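Local coordinates for Fe(2+) transporter FeoB (Legionella pneumophila, PDB 3IBY), which probably imports ferrous iron across the bacterial inner membrane in a GTP-driven system, the present chain being its cytosolic part with the GTPase domain, at residues H95-L100 with A241-I246; S176-Q181 with T230-D235; F203-A208 with V236-A241. One frame throughout, in Å; residues are numbered along the deposited sequence.

Contact 1 of 3, residues H95-L100 with A241-I246; sequences HLERHL and ARYQKI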
ATOM      1  N   HIS A  95      11.693  -6.314  -7.479  1.00 13.31           N
ATOM      2  CA  HIS A  95      11.373  -7.091  -6.286  1.00 12.40           C
ATOM      3  C   HIS A  95       9.904  -7.041  -6.132  1.00 12.45           C
ATOM      4  O   HIS A  95       9.412  -6.666  -5.064  1.00 14.37           O
ATOM      5  CB  HIS A  95      12.053  -6.514  -5.046  1.00 11.79           C
ATOM      6  CG  HIS A  95      13.543  -6.533  -5.130  1.00 11.10           C
ATOM      7  ND1 HIS A  95      14.285  -5.387  -5.288  1.00  9.68           N
ATOM      8  CD2 HIS A  95      14.426  -7.560  -5.149  1.00  9.64           C
ATOM      9  CE1 HIS A  95      15.569  -5.699  -5.333  1.00 10.52           C
ATOM     10  NE2 HIS A  95      15.681  -7.010  -5.255  1.00 10.51           N
ATOM     11  N   LEU A  96       9.225  -7.402  -7.218  1.00 11.58           N
ATOM     12  CA  LEU A  96       7.792  -7.320  -7.354  1.00 10.97           C
ATOM     13  C   LEU A  96       7.103  -8.117  -6.276  1.00 10.89           C
ATOM     14  O   LEU A  96       6.277  -7.594  -5.553  1.00 11.77           O
ATOM     15  CB  LEU A  96       7.387  -7.835  -8.734  1.00 10.82           C
ATOM     16  CG  LEU A  96       5.960  -7.536  -9.173  1.00 11.35           C
ATOM     17  CD1 LEU A  96       5.743  -6.006  -9.238  1.00  8.88           C
ATOM     18  CD2 LEU A  96       5.635  -8.261 -10.496  1.00  8.41           C
ATOM     19  N   GLU A  97       7.462  -9.370  -6.123  1.00 11.07           N
ATOM     20  CA  GLU A  97       6.739 -10.219  -5.209  1.00 11.25           C
ATOM     21  C   GLU A  97       6.766  -9.706  -3.767  1.00 11.46           C
ATOM     22  O   GLU A  97       5.721  -9.754  -3.058  1.00 11.20           O
ATOM     23  CB  GLU A  97       7.270 -11.632  -5.265  1.00 11.29           C
ATOM     24  CG  GLU A  97       6.376 -12.600  -4.539  1.00 12.32           C
ATOM     25  CD  GLU A  97       6.687 -14.049  -4.872  1.00 11.65           C
ATOM     26  OE1 GLU A  97       6.033 -14.939  -4.292  1.00 11.87           O
ATOM     27  OE2 GLU A  97       7.585 -14.287  -5.697  1.00 11.14           O
ATOM     28  N   ARG A  98       7.925  -9.212  -3.319  1.00 11.09           N
ATOM     29  CA  ARG A  98       7.996  -8.658  -1.958  1.00 11.21           C
ATOM     30  C   ARG A  98       7.140  -7.397  -1.909  1.00 11.02           C
ATOM     31  O   ARG A  98       6.308  -7.227  -1.006  1.00 11.39           O
ATOM     32  CB  ARG A  98       9.421  -8.359  -1.514  1.00 11.36           C
ATOM     33  CG  ARG A  98       9.506  -7.542  -0.239  1.00 13.30           C
ATOM     34  CD  ARG A  98      10.948  -7.440   0.394  1.00 15.67           C
ATOM     35  NE  ARG A  98      11.046  -6.174   1.148  1.00 18.33           N
ATOM     36  CZ  ARG A  98      11.522  -5.992   2.388  1.00 17.64           C
ATOM     37  NH1 ARG A  98      12.080  -6.960   3.095  1.00 17.27           N
ATOM     38  NH2 ARG A  98      11.472  -4.774   2.908  1.00 17.80           N
ATOM     39  N   HIS A  99       7.287  -6.554  -2.920  1.00 10.62           N
ATOM     40  CA  HIS A  99       6.740  -5.210  -2.861  1.00 10.63           C
ATOM     41  C   HIS A  99       5.236  -5.202  -2.917  1.00 11.17           C
ATOM     42  O   HIS A  99       4.608  -4.296  -2.391  1.00 11.57           O
ATOM     43  CB  HIS A  99       7.332  -4.333  -3.948  1.00 10.71           C
ATOM     44  CG  HIS A  99       8.663  -3.763  -3.600  1.00 10.04           C
ATOM     45  ND1 HIS A  99       9.576  -4.430  -2.810  1.00 10.45           N
ATOM     46  CD2 HIS A  99       9.242  -2.586  -3.935  1.00  8.37           C
ATOM     47  CE1 HIS A  99      10.666  -3.690  -2.682  1.00  9.71           C
ATOM     48  NE2 HIS A  99      10.483  -2.562  -3.347  1.00  9.03           N
ATOM     49  N   LEU A 100       4.643  -6.222  -3.527  1.00 11.47           N
ATOM     50  CA  LEU A 100       3.191  -6.340  -3.587  1.00 10.85           C
ATOM     51  C   LEU A 100       2.559  -6.815  -2.270  1.00 10.98           C
ATOM     52  O   LEU A 100       1.322  -6.872  -2.131  1.00 11.04           O
ATOM     53  CB  LEU A 100       2.820  -7.329  -4.673  1.00 11.24           C
ATOM     54  CG  LEU A 100       3.002  -6.796  -6.075  1.00 11.62           C
ATOM     55  CD1 LEU A 100       2.794  -7.928  -7.067  1.00 11.06           C
ATOM     56  CD2 LEU A 100       2.034  -5.667  -6.304  1.00 12.01           C
ATOM     57  N   ALA A 241      -1.822 -16.800   3.015  1.00  8.27           N
ATOM     58  CA  ALA A 241      -2.809 -16.588   1.984  1.00  7.72           C
ATOM     59  C   ALA A 241      -2.475 -15.323   1.190  1.00  7.96           C
ATOM     60  O   ALA A 241      -2.707 -15.245  -0.018  1.00  7.87           O
ATOM     61  CB  ALA A 241      -4.176 -16.512   2.566  1.00  7.07           C
ATOM     62  N   ARG A 242      -1.907 -14.334   1.858  1.00  8.17           N
ATOM     63  CA  ARG A 242      -1.501 -13.116   1.161  1.00  8.51           C
ATOM     64  C   ARG A 242      -0.379 -13.424   0.190  1.00  8.55           C
ATOM     65  O   ARG A 242      -0.406 -13.009  -0.945  1.00  9.51           O
ATOM     66  CB  ARG A 242      -1.022 -12.062   2.151  1.00  8.02           C
ATOM     67  CG  ARG A 242      -0.971 -10.707   1.522  1.00  7.85           C
ATOM     68  CD  ARG A 242      -0.834  -9.610   2.539  1.00  7.09           C
ATOM     69  NE  ARG A 242      -1.931  -9.655   3.485  1.00  5.66           N
ATOM     70  CZ  ARG A 242      -3.114  -9.104   3.296  1.00  3.91           C
ATOM     71  NH1 ARG A 242      -3.361  -8.461   2.159  1.00  4.56           N
ATOM     72  NH2 ARG A 242      -4.063  -9.222   4.235  1.00  2.41           N
ATOM     73  N   TYR A 243       0.600 -14.164   0.673  1.00  8.51           N
ATOM     74  CA  TYR A 243       1.690 -14.646  -0.119  1.00  8.44           C
ATOM     75  C   TYR A 243       1.250 -15.508  -1.323  1.00  8.13           C
ATOM     76  O   TYR A 243       1.799 -15.397  -2.392  1.00  7.92           O
ATOM     77  CB  TYR A 243       2.636 -15.456   0.784  1.00  8.37           C
ATOM     78  CG  TYR A 243       3.603 -16.300  -0.003  1.00  8.99           C
ATOM     79  CD1 TYR A 243       4.783 -15.754  -0.476  1.00  8.76           C
ATOM     80  CD2 TYR A 243       3.314 -17.641  -0.335  1.00  9.60           C
ATOM     81  CE1 TYR A 243       5.674 -16.511  -1.238  1.00  8.20           C
ATOM     82  CE2 TYR A 243       4.217 -18.406  -1.101  1.00  7.75           C
ATOM     83  CZ  TYR A 243       5.388 -17.812  -1.547  1.00  6.70           C
ATOM     84  OH  TYR A 243       6.298 -18.478  -2.310  1.00  6.98           O
ATOM     85  N   GLN A 244       0.295 -16.403  -1.159  1.00  8.70           N
ATOM     86  CA  GLN A 244      -0.015 -17.345  -2.270  1.00  9.06           C
ATOM     87  C   GLN A 244      -0.616 -16.598  -3.464  1.00  8.04           C
ATOM     88  O   GLN A 244      -0.245 -16.849  -4.607  1.00  6.26           O
ATOM     89  CB  GLN A 244      -0.932 -18.455  -1.810  1.00  9.52           C
ATOM     90  CG  GLN A 244      -0.223 -19.612  -1.145  1.00 13.99           C
ATOM     91  CD  GLN A 244      -1.224 -20.678  -0.707  1.00 20.43           C
ATOM     92  OE1 GLN A 244      -2.063 -20.423   0.181  1.00 25.45           O
ATOM     93  NE2 GLN A 244      -1.166 -21.872  -1.337  1.00 22.82           N
ATOM     94  N   LYS A 245      -1.496 -15.640  -3.165  1.00  7.31           N
ATOM     95  CA  LYS A 245      -2.167 -14.876  -4.182  1.00  7.32           C
ATOM     96  C   LYS A 245      -1.134 -14.008  -4.875  1.00  7.46           C
ATOM     97  O   LYS A 245      -1.228 -13.724  -6.075  1.00  6.86           O
ATOM     98  CB  LYS A 245      -3.255 -13.983  -3.550  1.00  7.42           C
ATOM     99  CG  LYS A 245      -4.186 -13.212  -4.564  1.00  8.10           C
ATOM    100  CD  LYS A 245      -4.911 -14.179  -5.572  1.00  9.51           C
ATOM    101  CE  LYS A 245      -5.847 -13.494  -6.612  1.00  8.56           C
ATOM    102  NZ  LYS A 245      -6.622 -14.510  -7.399  1.00  8.18           N
ATOM    103  N   ILE A 246      -0.160 -13.548  -4.101  1.00  6.96           N
ATOM    104  CA  ILE A 246       0.790 -12.621  -4.649  1.00  7.01           C
ATOM    105  C   ILE A 246       1.759 -13.419  -5.496  1.00  6.95           C
ATOM    106  O   ILE A 246       2.093 -12.975  -6.586  1.00  6.40           O
ATOM    107  CB  ILE A 246       1.531 -11.856  -3.556  1.00  6.64           C
ATOM    108  CG1 ILE A 246       0.607 -10.808  -2.990  1.00  6.99           C
ATOM    109  CG2 ILE A 246       2.777 -11.211  -4.084  1.00  4.84           C
ATOM    110  CD1 ILE A 246       1.116 -10.305  -1.685  1.00  6.36           C
TER

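Contact 2 of 3, residues S176-Q181 with T230-D235; sequences SVAAQQ and TEQNLD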
ATOM      1  N   SER A 176      -8.445 -20.818   5.030  1.00  4.59           N
ATOM      2  CA  SER A 176      -9.195 -21.867   5.684  1.00  4.78           C
ATOM      3  C   SER A 176     -10.604 -21.406   6.141  1.00  5.01           C
ATOM      4  O   SER A 176     -10.880 -20.217   6.353  1.00  5.14           O
ATOM      5  CB  SER A 176      -8.385 -22.452   6.839  1.00  4.34           C
ATOM      6  OG  SER A 176      -9.085 -22.307   8.041  1.00  5.63           O
ATOM      7  N   VAL A 177     -11.505 -22.364   6.234  1.00  4.92           N
ATOM      8  CA  VAL A 177     -12.868 -22.072   6.581  1.00  5.16           C
ATOM      9  C   VAL A 177     -12.890 -21.562   8.016  1.00  5.52           C
ATOM     10  O   VAL A 177     -13.603 -20.604   8.329  1.00  5.95           O
ATOM     11  CB  VAL A 177     -13.759 -23.346   6.423  1.00  4.91           C
ATOM     12  CG1 VAL A 177     -15.141 -23.126   7.013  1.00  4.51           C
ATOM     13  CG2 VAL A 177     -13.854 -23.733   4.953  1.00  4.28           C
ATOM     14  N   ALA A 178     -12.090 -22.214   8.863  1.00  5.61           N
ATOM     15  CA  ALA A 178     -11.922 -21.849  10.266  1.00  5.69           C
ATOM     16  C   ALA A 178     -11.459 -20.411  10.351  1.00  5.83           C
ATOM     17  O   ALA A 178     -12.008 -19.625  11.108  1.00  4.99           O
ATOM     18  CB  ALA A 178     -10.887 -22.767  10.928  1.00  5.52           C
ATOM     19  N   ALA A 179     -10.450 -20.098   9.541  1.00  6.18           N
ATOM     20  CA  ALA A 179      -9.855 -18.770   9.482  1.00  6.82           C
ATOM     21  C   ALA A 179     -10.796 -17.726   8.859  1.00  7.62           C
ATOM     22  O   ALA A 179     -10.870 -16.578   9.336  1.00  7.14           O
ATOM     23  CB  ALA A 179      -8.518 -18.811   8.726  1.00  6.07           C
ATOM     24  N   GLN A 180     -11.522 -18.099   7.809  1.00  8.32           N
ATOM     25  CA  GLN A 180     -12.423 -17.130   7.196  1.00  9.30           C
ATOM     26  C   GLN A 180     -13.536 -16.795   8.194  1.00  9.03           C
ATOM     27  O   GLN A 180     -13.905 -15.647   8.384  1.00  8.37           O
ATOM     28  CB  GLN A 180     -12.955 -17.650   5.853  1.00  9.85           C
ATOM     29  CG  GLN A 180     -13.503 -16.542   4.912  1.00 12.84           C
ATOM     30  CD  GLN A 180     -12.435 -15.482   4.452  1.00 17.20           C
ATOM     31  OE1 GLN A 180     -12.592 -14.261   4.699  1.00 18.14           O
ATOM     32  NE2 GLN A 180     -11.361 -15.954   3.770  1.00 18.03           N
ATOM     33  N   GLN A 181     -14.029 -17.820   8.865  1.00  9.46           N
ATOM     34  CA  GLN A 181     -15.010 -17.643   9.907  1.00  9.88           C
ATOM     35  C   GLN A 181     -14.552 -16.548  10.902  1.00  9.74           C
ATOM     36  O   GLN A 181     -15.318 -15.639  11.220  1.00  9.58           O
ATOM     37  CB  GLN A 181     -15.258 -18.994  10.603  1.00 10.17           C
ATOM     38  CG  GLN A 181     -16.601 -19.137  11.354  1.00 12.19           C
ATOM     39  CD  GLN A 181     -16.486 -19.087  12.895  1.00 14.31           C
ATOM     40  OE1 GLN A 181     -15.387 -19.217  13.477  1.00 14.33           O
ATOM     41  NE2 GLN A 181     -17.637 -18.925  13.558  1.00 13.68           N
ATOM     42  N   THR A 230      -8.047 -18.547  20.282  1.00 15.98           N
ATOM     43  CA  THR A 230      -8.537 -19.490  19.271  1.00 16.36           C
ATOM     44  C   THR A 230      -7.424 -20.478  18.895  1.00 17.08           C
ATOM     45  O   THR A 230      -7.694 -21.464  18.194  1.00 17.51           O
ATOM     46  CB  THR A 230      -9.062 -18.824  17.990  1.00 16.21           C
ATOM     47  OG1 THR A 230      -7.951 -18.313  17.242  1.00 16.50           O
ATOM     48  CG2 THR A 230     -10.104 -17.726  18.311  1.00 15.22           C
ATOM     49  N   GLU A 231      -6.188 -20.208  19.355  1.00 17.65           N
ATOM     50  CA  GLU A 231      -5.021 -21.110  19.202  1.00 17.64           C
ATOM     51  C   GLU A 231      -4.821 -21.485  17.738  1.00 17.67           C
ATOM     52  O   GLU A 231      -4.461 -22.623  17.446  1.00 17.82           O
ATOM     53  CB  GLU A 231      -5.161 -22.384  20.064  1.00 17.43           C
ATOM     54  CG  GLU A 231      -5.856 -22.189  21.427  1.00 17.58           C
ATOM     55  CD  GLU A 231      -5.098 -22.812  22.592  1.00 17.70           C
ATOM     56  OE1 GLU A 231      -3.946 -22.401  22.825  1.00 18.02           O
ATOM     57  OE2 GLU A 231      -5.649 -23.697  23.284  1.00 17.34           O
ATOM     58  N   GLN A 232      -5.075 -20.533  16.831  1.00 17.84           N
ATOM     59  CA  GLN A 232      -5.055 -20.805  15.384  1.00 17.93           C
ATOM     60  C   GLN A 232      -3.827 -20.254  14.672  1.00 18.14           C
ATOM     61  O   GLN A 232      -3.533 -20.714  13.565  1.00 18.43           O
ATOM     62  CB  GLN A 232      -6.311 -20.250  14.684  1.00 17.81           C
ATOM     63  CG  GLN A 232      -7.528 -21.211  14.668  1.00 18.06           C
ATOM     64  CD  GLN A 232      -7.469 -22.343  13.615  1.00 18.19           C
ATOM     65  OE1 GLN A 232      -6.986 -22.161  12.485  1.00 17.26           O
ATOM     66  NE2 GLN A 232      -7.989 -23.513  13.990  1.00 17.60           N
ATOM     67  N   ASN A 233      -3.129 -19.275  15.279  1.00 18.04           N
ATOM     68  CA  ASN A 233      -2.020 -18.543  14.615  1.00 17.36           C
ATOM     69  C   ASN A 233      -2.511 -17.841  13.374  1.00 16.56           C
ATOM     70  O   ASN A 233      -1.897 -17.910  12.309  1.00 16.38           O
ATOM     71  CB  ASN A 233      -0.866 -19.452  14.177  1.00 17.30           C
ATOM     72  CG  ASN A 233      -0.292 -20.250  15.289  1.00 18.20           C
ATOM     73  OD1 ASN A 233       0.555 -21.117  15.046  1.00 18.47           O
ATOM     74  ND2 ASN A 233      -0.733 -19.979  16.527  1.00 19.02           N
ATOM     75  N   LEU A 234      -3.628 -17.166  13.493  1.00 15.95           N
ATOM     76  CA  LEU A 234      -4.114 -16.422  12.361  1.00 15.71           C
ATOM     77  C   LEU A 234      -2.967 -15.707  11.616  1.00 15.44           C
ATOM     78  O   LEU A 234      -2.941 -15.687  10.379  1.00 15.27           O
ATOM     79  CB  LEU A 234      -5.156 -15.424  12.834  1.00 15.61           C
ATOM     80  CG  LEU A 234      -6.297 -15.171  11.887  1.00 15.86           C
ATOM     81  CD1 LEU A 234      -7.043 -16.475  11.622  1.00 15.58           C
ATOM     82  CD2 LEU A 234      -7.207 -14.112  12.499  1.00 16.22           C
ATOM     83  N   ASP A 235      -2.005 -15.139  12.348  1.00 15.37           N
ATOM     84  CA  ASP A 235      -0.993 -14.267  11.688  1.00 15.69           C
ATOM     85  C   ASP A 235      -0.280 -15.039  10.607  1.00 15.09           C
ATOM     86  O   ASP A 235      -0.250 -14.639   9.438  1.00 15.73           O
ATOM     87  CB  ASP A 235       0.009 -13.590  12.654  1.00 15.61           C
ATOM     88  CG  ASP A 235       0.711 -14.558  13.597  1.00 16.98           C
ATOM     89  OD1 ASP A 235       1.811 -14.204  14.090  1.00 18.65           O
ATOM     90  OD2 ASP A 235       0.170 -15.653  13.859  1.00 18.11           O
TER

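Contact 3 of 3, residues F203-A208 with V236-A241; sequences FSRRLA and VLLADA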
ATOM      1  N   PHE A 203      -9.307  -2.976   9.279  1.00  6.33           N
ATOM      2  CA  PHE A 203      -8.817  -3.094  10.637  1.00  7.20           C
ATOM      3  C   PHE A 203      -8.826  -4.555  11.161  1.00  7.03           C
ATOM      4  O   PHE A 203      -7.982  -4.947  11.989  1.00  7.00           O
ATOM      5  CB  PHE A 203      -9.675  -2.185  11.509  1.00  7.67           C
ATOM      6  CG  PHE A 203      -9.241  -2.122  12.928  1.00 11.59           C
ATOM      7  CD1 PHE A 203      -7.894  -2.241  13.273  1.00 14.82           C
ATOM      8  CD2 PHE A 203     -10.187  -1.918  13.940  1.00 14.14           C
ATOM      9  CE1 PHE A 203      -7.499  -2.161  14.602  1.00 16.69           C
ATOM     10  CE2 PHE A 203      -9.807  -1.838  15.267  1.00 15.24           C
ATOM     11  CZ  PHE A 203      -8.464  -1.962  15.609  1.00 15.98           C
ATOM     12  N   SER A 204      -9.762  -5.352  10.642  1.00  6.43           N
ATOM     13  CA  SER A 204      -9.861  -6.784  10.961  1.00  5.93           C
ATOM     14  C   SER A 204      -8.622  -7.590  10.527  1.00  5.34           C
ATOM     15  O   SER A 204      -8.085  -8.426  11.307  1.00  4.08           O
ATOM     16  CB  SER A 204     -11.153  -7.397  10.358  1.00  5.63           C
ATOM     17  OG  SER A 204     -11.275  -7.148   8.977  1.00  4.47           O
ATOM     18  N   ARG A 205      -8.180  -7.333   9.293  1.00  4.80           N
ATOM     19  CA  ARG A 205      -6.977  -7.966   8.754  1.00  4.14           C
ATOM     20  C   ARG A 205      -5.763  -7.595   9.568  1.00  4.12           C
ATOM     21  O   ARG A 205      -4.940  -8.443   9.871  1.00  3.87           O
ATOM     22  CB  ARG A 205      -6.764  -7.595   7.292  1.00  4.22           C
ATOM     23  CG  ARG A 205      -7.523  -8.492   6.287  1.00  5.47           C
ATOM     24  CD  ARG A 205      -8.998  -8.405   6.481  1.00  5.90           C
ATOM     25  NE  ARG A 205      -9.724  -9.376   5.693  1.00  7.50           N
ATOM     26  CZ  ARG A 205     -11.000  -9.691   5.908  1.00  8.18           C
ATOM     27  NH1 ARG A 205     -11.700  -9.114   6.889  1.00  8.62           N
ATOM     28  NH2 ARG A 205     -11.594 -10.573   5.132  1.00  7.46           N
ATOM     29  N   ARG A 206      -5.660  -6.341   9.968  1.00  4.60           N
ATOM     30  CA  ARG A 206      -4.525  -5.931  10.773  1.00  5.62           C
ATOM     31  C   ARG A 206      -4.500  -6.628  12.144  1.00  6.06           C
ATOM     32  O   ARG A 206      -3.454  -7.134  12.602  1.00  5.03           O
ATOM     33  CB  ARG A 206      -4.508  -4.400  10.896  1.00  6.08           C
ATOM     34  CG  ARG A 206      -3.706  -3.663   9.808  1.00  6.06           C
ATOM     35  CD  ARG A 206      -3.226  -4.571   8.663  1.00  7.42           C
ATOM     36  NE  ARG A 206      -3.921  -4.259   7.424  1.00  6.73           N
ATOM     37  CZ  ARG A 206      -4.019  -5.054   6.372  1.00  7.31           C
ATOM     38  NH1 ARG A 206      -3.522  -6.286   6.345  1.00  6.17           N
ATOM     39  NH2 ARG A 206      -4.651  -4.595   5.317  1.00 11.59           N
ATOM     40  N   LEU A 207      -5.648  -6.639  12.796  1.00  6.89           N
ATOM     41  CA  LEU A 207      -5.794  -7.380  14.044  1.00  7.82           C
ATOM     42  C   LEU A 207      -5.366  -8.831  13.839  1.00  8.06           C
ATOM     43  O   LEU A 207      -4.562  -9.366  14.599  1.00  7.83           O
ATOM     44  CB  LEU A 207      -7.246  -7.324  14.507  1.00  7.82           C
ATOM     45  CG  LEU A 207      -7.613  -6.320  15.586  1.00  8.86           C
ATOM     46  CD1 LEU A 207      -6.563  -5.203  15.641  1.00 10.62           C
ATOM     47  CD2 LEU A 207      -9.053  -5.802  15.375  1.00  9.03           C
ATOM     48  N   ALA A 208      -5.898  -9.442  12.785  1.00  8.72           N
ATOM     49  CA  ALA A 208      -5.578 -10.821  12.417  1.00  9.03           C
ATOM     50  C   ALA A 208      -4.093 -11.018  12.293  1.00  9.40           C
ATOM     51  O   ALA A 208      -3.576 -12.078  12.587  1.00  9.59           O
ATOM     52  CB  ALA A 208      -6.249 -11.181  11.113  1.00  9.01           C
ATOM     53  N   VAL A 236       0.203 -16.197  10.998  1.00 14.35           N
ATOM     54  CA  VAL A 236       0.852 -17.094  10.086  1.00 13.62           C
ATOM     55  C   VAL A 236      -0.067 -17.441   8.910  1.00 13.31           C
ATOM     56  O   VAL A 236       0.361 -17.336   7.759  1.00 13.68           O
ATOM     57  CB  VAL A 236       1.296 -18.356  10.829  1.00 13.47           C
ATOM     58  CG1 VAL A 236       2.175 -19.235   9.937  1.00 12.93           C
ATOM     59  CG2 VAL A 236       2.017 -17.973  12.135  1.00 13.04           C
ATOM     60  N   LEU A 237      -1.309 -17.845   9.185  1.00 12.56           N
ATOM     61  CA  LEU A 237      -2.250 -18.173   8.114  1.00 12.27           C
ATOM     62  C   LEU A 237      -2.494 -17.017   7.160  1.00 12.50           C
ATOM     63  O   LEU A 237      -2.488 -17.194   5.960  1.00 12.52           O
ATOM     64  CB  LEU A 237      -3.590 -18.623   8.675  1.00 12.22           C
ATOM     65  CG  LEU A 237      -3.802 -20.126   8.755  1.00 12.06           C
ATOM     66  CD1 LEU A 237      -2.501 -20.831   9.102  1.00 12.92           C
ATOM     67  CD2 LEU A 237      -4.910 -20.480   9.749  1.00 11.75           C
ATOM     68  N   LEU A 238      -2.709 -15.824   7.671  1.00 12.85           N
ATOM     69  CA  LEU A 238      -3.062 -14.723   6.775  1.00 13.70           C
ATOM     70  C   LEU A 238      -1.880 -14.320   5.885  1.00 13.28           C
ATOM     71  O   LEU A 238      -2.050 -14.049   4.686  1.00 13.27           O
ATOM     72  CB  LEU A 238      -3.535 -13.513   7.575  1.00 14.44           C
ATOM     73  CG  LEU A 238      -4.896 -12.905   7.202  1.00 16.25           C
ATOM     74  CD1 LEU A 238      -5.515 -12.312   8.481  1.00 17.67           C
ATOM     75  CD2 LEU A 238      -4.798 -11.867   6.065  1.00 15.13           C
ATOM     76  N   ALA A 239      -0.689 -14.266   6.485  1.00 12.77           N
ATOM     77  CA  ALA A 239       0.564 -14.042   5.730  1.00 12.43           C
ATOM     78  C   ALA A 239       0.718 -15.035   4.575  1.00 11.86           C
ATOM     79  O   ALA A 239       1.127 -14.645   3.480  1.00 12.14           O
ATOM     80  CB  ALA A 239       1.801 -14.113   6.655  1.00 11.72           C
ATOM     81  N   ASP A 240       0.392 -16.305   4.813  1.00 11.12           N
ATOM     82  CA  ASP A 240       0.462 -17.301   3.751  1.00 10.74           C
ATOM     83  C   ASP A 240      -0.576 -17.048   2.661  1.00  9.92           C
ATOM     84  O   ASP A 240      -0.239 -17.070   1.493  1.00 10.76           O
ATOM     85  CB  ASP A 240       0.296 -18.716   4.292  1.00 10.93           C
ATOM     86  CG  ASP A 240       0.534 -19.799   3.217  1.00 11.89           C
ATOM     87  OD1 ASP A 240       1.545 -19.736   2.479  1.00 10.85           O
ATOM     88  OD2 ASP A 240      -0.299 -20.728   3.125  1.00 14.28           O
ATOM     89  N   ALA A 241      -1.822 -16.800   3.015  1.00  8.27           N
ATOM     90  CA  ALA A 241      -2.809 -16.588   1.984  1.00  7.72           C
ATOM     91  C   ALA A 241      -2.475 -15.323   1.190  1.00  7.96           C
ATOM     92  O   ALA A 241      -2.707 -15.245  -0.018  1.00  7.87           O
ATOM     93  CB  ALA A 241      -4.176 -16.512   2.566  1.00  7.07           C
TER

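Contact 1 of 3, residues H95-L100 with A241-I246
Ile246 meets Glu97 and Leu100 with two of its branches, while Tyr243 takes the end of the Glu97 side chain. The methyl CG2 of Ile246 lies 3.4 Å from the backbone O of Glu97, against the outside of the first turn of helix 96-106. The same methyl also touches the aliphatic part of Glu97, at 3.9 Å from its CG, and packs on CB of Leu100. The other branch, through CG1 of Ile246, ends in CD1, 3.5 Å from the carbonyl O of Leu100. Because CG2 of Ile246 is anti to the backbone N and CG1 beside it (chi1 -76°), the two branches reach carbonyls nearly one helical turn apart. Glu97 stretches out fully, and its OE1 arrives 3.5 Å from CE1 of Tyr243, approaching the ring obliquely. The carboxylate plane is tilted 21° from that of the ring.

Helix 96-106 follows strand 86-92 of the central sheet in the P-loop GTPase fold, and helix 234-253 is the long C-terminal helix that reaches back onto it from the helical region of the chain. The two segments pack at an axis distance of 9.9 Å and run at 136° to each other, about midway between perpendicular and antiparallel.

Behind this first shell, His247 fixes the polar end of Glu97 through a hydrogen bond between its ND1 and OE1 of Glu97, and its ring also meets that of Tyr243, so acid, phenol and imidazole form one cluster, with Val250 of the same helix touching Glu97 as well. On the inner side, Leu100 rests on Ile91 of strand 86-92.

Contact 2 of 3, residues S176-Q181 with T230-D235
Ala179 and Leu234 bring the backbones closest, with 6.8 Å between their CA atoms, where the first turn of helix 177-193 faces the start of helix 234-253. Their side chains make the apolar part of the contact: CD1 of Leu234 stops 4.0 Å from the methyl CB of Ala179. The CB of Leu234 does not point straight at helix 177-193, and it is the terminal methyl CD1 that closes the distance. Farther out, Gln232 folds its chain back (chi1 -87°, chi2 -78°), and its OE1 comes to 4.2 Å from CB of Ala178, a loose van der Waals touch.

The contact thus joins two helix starts within the helical region of this cytosolic fragment, away from the predicted GTP site, and the two begin differently. Ser176 is a true N-cap: its OG accepts the amide N-H of Ala179 at 3.0 Å, in a nearly straight bond of 169°. Asn233 occupies the equivalent position before helix 234-253, yet its side chain makes no capping bond. The chain enters there from helix 219-229 through Glu231 and Asn233, both with positive phi, with Gln232 between them.

Ile182, one turn along helix 177-193, touches the side chains of Thr230, Gln232 and Leu234. Leu237 of helix 234-253 touches Ala179 and Gln232, while Leu234 also reaches Ala208 of helix 197-209.

Contact 3 of 3, residues F203-A208 with V236-A241
Leu238 meets Arg205 and Ala208 across a buried helix-helix interface in the helical region of the chain, formed by helices 177-193, 197-209, 219-229 and the start of 234-253; here helix 197-209 packs on the first turns of the long helix 234-253. The backbones come nearest at Ala208 and Leu238, whose CA atoms are 7.3 Å apart. From its CA, the CB of Leu238 heads toward helix 197-209, and CG carries the fork into the interface. One branch, CD1, points at the methyl of Ala208; the modelled separation there is too short for two carbons, so the exact position of this methyl is doubtful, and only the neighbourhood of the two groups is secure. As modelled, CD1 of Leu238 also lies 4.2 Å from the carbonyl O of Arg205, one turn before Ala208 along the helix, a distance with the same uncertainty. The other branch, CD2, passes alongside the aliphatic part of Arg205, 4.3 Å from its CG. Leu183 of helix 177-193 touches both Leu238 and Ala208, which makes the packing a meeting of three helices.

The side chain of Arg205 meets Leu238 through its methylene CG, which chi1 of -86° places beside the backbone N and alongside CD2 of Leu238. Its charged end turns back along its own helix, where the guanidinium makes a cation-pi contact with Tyr201. CB of Arg205 lies 3.6 Å above one face of the Arg206 guanidinium, offset toward the rim. That second arginine forms salt bridges with Glu108 and Glu209, so the neighbouring charge has two acidic partners. Ser204 fixes the Arg205 head: NH1 of Arg205 donates to OG of Ser204 at 2.9 Å, with the oxygen exactly in the guanidinium plane.

All three contacts use helix 234-253, taken in turn from its start: contact 2 at its beginning, contact 3 next and contact 1 farther along, the last two sharing Ala241. The centres of contacts 2 and 3 are about 9 Å apart, those of 1 and 3 about 14 Å, and those of 1 and 2 about 20 Å. Gln232 OE1 lies 3.8 Å from Leu237 CD2, joining contacts 2 and 3. Between contacts 1 and 3, Arg242 and Arg206 gather round Glu108, each bonding one carboxylate oxygen. Only contact 1 approaches the nucleotide site: the side chain of Leu100 is about 8 Å from that of Asn9, a predicted GTP-binding residue.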